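Core protein VP4 (Bluetongue virus, PDB 2JHP) caps viral RNA as a multifunctional enzyme of the inner capsid, with pockets that hold guanine and S-adenosylhomocysteine. Local coordinates at residues I59-G64 with P513-C518; P506-P511 with L568-K573. One frame throughout, in Å; residues are numbered along the deposited sequence.

Interaction 1 (I59-G64 with P513-C518)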
# COMPACT_ATOMS: atom_id res chain seq x y z
N ILE A 59 17.16 9.21 -16.89
CA ILE A 59 16.05 8.40 -16.41
C ILE A 59 14.80 9.24 -16.03
O ILE A 59 13.70 8.98 -16.53
CB ILE A 59 16.50 7.43 -15.26
CG1 ILE A 59 15.30 6.74 -14.63
CG2 ILE A 59 17.28 8.15 -14.18
CD1 ILE A 59 14.66 5.76 -15.51
N ARG A 60 15.00 10.25 -15.19
CA ARG A 60 13.94 11.15 -14.74
C ARG A 60 13.31 11.93 -15.88
O ARG A 60 12.11 12.24 -15.82
CB ARG A 60 14.49 12.14 -13.72
CG ARG A 60 14.75 11.56 -12.34
CD ARG A 60 15.22 12.65 -11.43
NE ARG A 60 14.12 13.46 -10.93
CZ ARG A 60 14.16 14.78 -10.79
NH1 ARG A 60 15.24 15.47 -11.15
NH2 ARG A 60 13.10 15.42 -10.30
N GLN A 61 14.11 12.27 -16.90
CA GLN A 61 13.60 12.92 -18.09
C GLN A 61 12.66 11.97 -18.80
O GLN A 61 11.51 12.33 -19.09
CB GLN A 61 14.72 13.37 -19.02
CG GLN A 61 15.36 14.66 -18.57
CD GLN A 61 16.42 15.19 -19.55
OE1 GLN A 61 17.27 14.44 -20.04
NE2 GLN A 61 16.37 16.50 -19.81
N LEU A 62 13.13 10.75 -19.02
CA LEU A 62 12.30 9.73 -19.70
C LEU A 62 11.08 9.33 -18.88
O LEU A 62 10.01 9.11 -19.44
CB LEU A 62 13.14 8.52 -20.12
CG LEU A 62 14.11 8.73 -21.29
CD1 LEU A 62 14.90 7.46 -21.63
CD2 LEU A 62 13.40 9.24 -22.54
N ARG A 63 11.22 9.27 -17.55
CA ARG A 63 10.06 8.98 -16.69
C ARG A 63 9.01 10.09 -16.72
O ARG A 63 7.81 9.81 -16.65
CB ARG A 63 10.50 8.69 -15.26
CG ARG A 63 11.13 7.32 -15.06
CD ARG A 63 10.20 6.18 -15.33
NE ARG A 63 10.75 4.96 -14.77
CZ ARG A 63 10.53 3.73 -15.23
NH1 ARG A 63 9.77 3.54 -16.31
NH2 ARG A 63 11.09 2.68 -14.64
N GLY A 64 9.47 11.33 -16.84
CA GLY A 64 8.58 12.48 -16.97
C GLY A 64 7.80 12.41 -18.26
O GLY A 64 6.70 12.96 -18.38
N PRO A 513 12.02 24.87 -11.61
CA PRO A 513 10.98 24.20 -12.39
C PRO A 513 11.30 22.73 -12.70
O PRO A 513 11.31 22.34 -13.88
CB PRO A 513 10.94 25.01 -13.68
CG PRO A 513 12.36 25.43 -13.88
CD PRO A 513 12.89 25.68 -12.49
N ASP A 514 11.52 21.93 -11.67
CA ASP A 514 11.88 20.53 -11.86
C ASP A 514 10.77 19.65 -12.45
O ASP A 514 9.58 19.91 -12.24
CB ASP A 514 12.38 19.93 -10.55
CG ASP A 514 12.94 18.55 -10.72
OD1 ASP A 514 14.09 18.41 -11.19
OD2 ASP A 514 12.21 17.59 -10.39
N ILE A 515 11.18 18.63 -13.20
CA ILE A 515 10.30 17.65 -13.84
C ILE A 515 9.13 17.21 -12.95
O ILE A 515 8.00 17.08 -13.43
CB ILE A 515 11.13 16.44 -14.35
CG1 ILE A 515 11.47 16.62 -15.82
CG2 ILE A 515 10.41 15.12 -14.20
CD1 ILE A 515 12.71 15.88 -16.23
N SER A 516 9.41 17.00 -11.67
CA SER A 516 8.40 16.64 -10.67
C SER A 516 7.21 17.59 -10.73
O SER A 516 6.07 17.18 -10.58
CB SER A 516 9.04 16.67 -9.28
OG SER A 516 9.52 17.97 -8.95
N LEU A 517 7.51 18.86 -10.95
CA LEU A 517 6.49 19.90 -11.09
C LEU A 517 5.95 20.00 -12.53
O LEU A 517 4.74 20.01 -12.74
CB LEU A 517 7.08 21.24 -10.62
CG LEU A 517 6.21 22.49 -10.64
CD1 LEU A 517 5.09 22.40 -9.61
CD2 LEU A 517 7.07 23.75 -10.41
N CYS A 518 6.87 20.04 -13.50
CA CYS A 518 6.56 20.46 -14.87
C CYS A 518 6.86 19.41 -15.92
O CYS A 518 8.01 19.13 -16.25
CB CYS A 518 7.31 21.75 -15.21
SG CYS A 518 6.92 23.13 -14.12

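Interaction 2 (P506-P511 with L568-K573)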
# COMPACT_ATOMS: atom_id res chain seq x y z
N PRO A 506 8.12 21.03 2.11
CA PRO A 506 8.14 22.47 1.82
C PRO A 506 8.47 22.73 0.36
O PRO A 506 9.19 21.94 -0.26
CB PRO A 506 9.26 23.03 2.74
CG PRO A 506 10.16 21.89 3.00
CD PRO A 506 9.25 20.63 2.97
N ILE A 507 7.93 23.81 -0.18
CA ILE A 507 8.28 24.29 -1.52
C ILE A 507 9.80 24.34 -1.63
O ILE A 507 10.46 24.85 -0.73
CB ILE A 507 7.69 25.69 -1.78
CG1 ILE A 507 6.16 25.67 -1.67
CG2 ILE A 507 8.13 26.20 -3.14
CD1 ILE A 507 5.52 27.05 -1.56
N PRO A 508 10.37 23.80 -2.73
CA PRO A 508 11.82 23.86 -2.90
C PRO A 508 12.35 25.29 -2.97
O PRO A 508 11.61 26.22 -3.28
CB PRO A 508 12.05 23.16 -4.24
CG PRO A 508 10.85 22.31 -4.43
CD PRO A 508 9.72 23.09 -3.85
N ASP A 509 13.64 25.44 -2.69
CA ASP A 509 14.22 26.74 -2.55
C ASP A 509 15.69 26.73 -2.98
O ASP A 509 16.55 26.17 -2.28
CB ASP A 509 14.10 27.19 -1.09
CG ASP A 509 14.97 28.38 -0.78
OD1 ASP A 509 15.86 28.26 0.09
OD2 ASP A 509 14.78 29.43 -1.42
N PRO A 510 16.01 27.41 -4.10
CA PRO A 510 15.17 28.11 -5.08
C PRO A 510 14.05 27.29 -5.68
O PRO A 510 14.24 26.11 -5.94
CB PRO A 510 16.18 28.55 -6.18
CG PRO A 510 17.46 27.86 -5.86
CD PRO A 510 17.45 27.63 -4.38
N PRO A 511 12.87 27.92 -5.86
CA PRO A 511 11.70 27.29 -6.46
C PRO A 511 11.93 26.94 -7.93
O PRO A 511 11.36 27.58 -8.83
CB PRO A 511 10.60 28.35 -6.30
CG PRO A 511 11.33 29.64 -6.12
CD PRO A 511 12.61 29.32 -5.46
N LEU A 568 0.19 24.26 -7.61
CA LEU A 568 -0.03 25.69 -7.84
C LEU A 568 0.91 26.57 -7.03
O LEU A 568 1.51 27.49 -7.57
CB LEU A 568 -1.48 26.07 -7.56
CG LEU A 568 -2.50 25.73 -8.66
CD1 LEU A 568 -3.86 26.31 -8.29
CD2 LEU A 568 -2.06 26.25 -10.02
N PHE A 569 1.03 26.30 -5.74
CA PHE A 569 1.83 27.15 -4.85
C PHE A 569 3.28 27.22 -5.32
O PHE A 569 3.82 28.30 -5.48
CB PHE A 569 1.78 26.64 -3.42
CG PHE A 569 1.61 27.72 -2.41
CD1 PHE A 569 0.50 27.75 -1.57
CD2 PHE A 569 2.53 28.74 -2.32
CE1 PHE A 569 0.33 28.77 -0.64
CE2 PHE A 569 2.37 29.75 -1.41
CZ PHE A 569 1.27 29.77 -0.56
N TRP A 570 3.89 26.06 -5.52
CA TRP A 570 5.25 25.97 -6.03
C TRP A 570 5.37 26.57 -7.44
O TRP A 570 6.32 27.30 -7.74
CB TRP A 570 5.68 24.50 -5.98
CG TRP A 570 6.98 24.16 -6.59
CD1 TRP A 570 7.94 25.02 -7.04
CD2 TRP A 570 7.50 22.84 -6.78
NE1 TRP A 570 9.02 24.31 -7.52
CE2 TRP A 570 8.77 22.97 -7.38
CE3 TRP A 570 7.00 21.55 -6.51
CZ2 TRP A 570 9.56 21.86 -7.71
CZ3 TRP A 570 7.79 20.45 -6.85
CH2 TRP A 570 9.05 20.62 -7.43
N TRP A 571 4.38 26.27 -8.28
CA TRP A 571 4.33 26.80 -9.64
C TRP A 571 4.25 28.34 -9.66
O TRP A 571 5.06 28.99 -10.31
CB TRP A 571 3.17 26.17 -10.43
CG TRP A 571 3.34 26.24 -11.90
CD1 TRP A 571 4.10 25.41 -12.68
CD2 TRP A 571 2.73 27.18 -12.79
NE1 TRP A 571 4.00 25.78 -14.00
CE2 TRP A 571 3.17 26.87 -14.09
CE3 TRP A 571 1.86 28.27 -12.61
CZ2 TRP A 571 2.78 27.61 -15.21
CZ3 TRP A 571 1.47 29.00 -13.72
CH2 TRP A 571 1.92 28.67 -15.00
N PHE A 572 3.31 28.92 -8.92
CA PHE A 572 3.24 30.37 -8.77
C PHE A 572 4.55 30.92 -8.23
O PHE A 572 4.96 32.04 -8.59
CB PHE A 572 2.08 30.81 -7.86
CG PHE A 572 0.71 30.63 -8.47
CD1 PHE A 572 0.48 30.89 -9.82
CD2 PHE A 572 -0.36 30.22 -7.68
CE1 PHE A 572 -0.79 30.73 -10.37
CE2 PHE A 572 -1.63 30.07 -8.23
CZ PHE A 572 -1.85 30.32 -9.57
N LYS A 573 5.22 30.15 -7.38
CA LYS A 573 6.49 30.62 -6.82
C LYS A 573 7.59 30.58 -7.87
O LYS A 573 8.46 31.44 -7.89
CB LYS A 573 6.88 29.84 -5.56
CG LYS A 573 7.83 30.61 -4.66
CD LYS A 573 8.22 29.86 -3.39
CE LYS A 573 9.37 30.56 -2.66
NZ LYS A 573 9.93 29.71 -1.57

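Interaction 1 (I59-G64 with P513-C518)
Arg60 reaches from helix 59-64 to Asp514 and meets it with its two terminal nitrogens. The two side chains cross at about a right angle, yet guanidinium and carboxylate are nearly coplanar, 8° apart. NH1 of Arg60 donates to OD1 of Asp514 at 3.2 Å, on the syn lone pair. NH2 of Arg60 donates to OD2 of Asp514; the modelled separation is very short and its exact value is doubtful. The arginine chain is extended as far as CD and bends at chi3 (80°), which sets NE off the line of the chain. Asp514 is held from its own side as well. Ser516 OG donates to the anti lone pair of Asp514 OD2 at 3.1 Å. Ser516 N reaches the same OD2 from above the carboxylate plane, also at 3.1 Å. OD1 of Asp514 takes a further bond from the backbone N of Glu596.

Beside the ion pair, Ile515 lays CD1 against the helix backbone, 3.6 Å from Gln61 CA. CG of Gln61 touches the same methyl, and these side chains too cross at about a right angle. The amide NE2 of Gln61 turns to Val597 O. Leu475 and Trp479 of helix 470-480 pack alongside. The bond from Ser516 N to Asp514 OD2 makes an Asx turn, here joined to a two-pronged, nearly coplanar Arg-Asp salt bridge.

Interaction 2 (P506-P511 with L568-K573)
Pro508 lies over one face of the Trp570 indole, and the two side chains cross at about a right angle. CD of Pro508 sits 3.7 Å from the centroid of the five-membered ring of Trp570, only 14° off the ring normal. This is a CH-pi contact. CG of Pro508 covers the neighbouring six-membered part, 3.6 Å from CZ2 of Trp570. The carbonyl carbon of Pro511 approaches the edge of the indole, near its plane, at 3.9 Å from NE1 of Trp570.

Ile507 divides its two branches. CD1 meets the ring of Phe569, 3.5 Å from CD2 of that residue. CG2 goes to Lys573 CD at 3.7 Å and also touches CD1 of Trp570. The lysine chain is extended beyond CG and crosses Pro511 at about a right angle. CB and CG of Pro511 pack on Lys573 CG, each at 3.9 Å. At the far end, NZ of Lys573 lies 4.9 Å from OD2 of Asp509, so the opposite charges are near but not in contact.

Residues 506-511 are part of the loop after strand 499-503, and Trp570 and Lys573 are on helix 568-576. CG of Trp570 stands anti to the backbone N, beside the carbonyl carbon (chi1 173°). Further out, Phe476 meets the indole with planes at about 65°, and NE1 of Trp570 makes a weak hydrogen bond to Val512 O. The rings of Trp637 and Phe569 also meet.

The contact is therefore largely apolar. Proline and isoleucine carbons pack on aromatic rings and on the aliphatic part of a lysine. Burial of apolar surface, with dispersion and the CH-pi contact, should account for most of the adhesion, with at most a modest electrostatic pull between Asp509 and Lys573.

How the interactions relate
The centres of interactions 1 and 2 lie 15 Å apart, on the same side of the chain's centre. Residues 506-511 and 513-518 belong to one loop, between strand 499-503 and helix 523-533. Along the chain the order is 59-64, 506-511, 513-518, 568-573, so the segments of the two contacts alternate. The contacts also touch directly: Leu517 CD2 packs 3.5 Å from Trp570 NE1, and Cys518 SG packs on Trp571. The loop thus connects helix 59-64, near the N-terminus, with helix 568-576, near the C-terminus. Helix 470-480 borders both, through Phe476 among others. Together they tie distant parts of the sequence into one packed region.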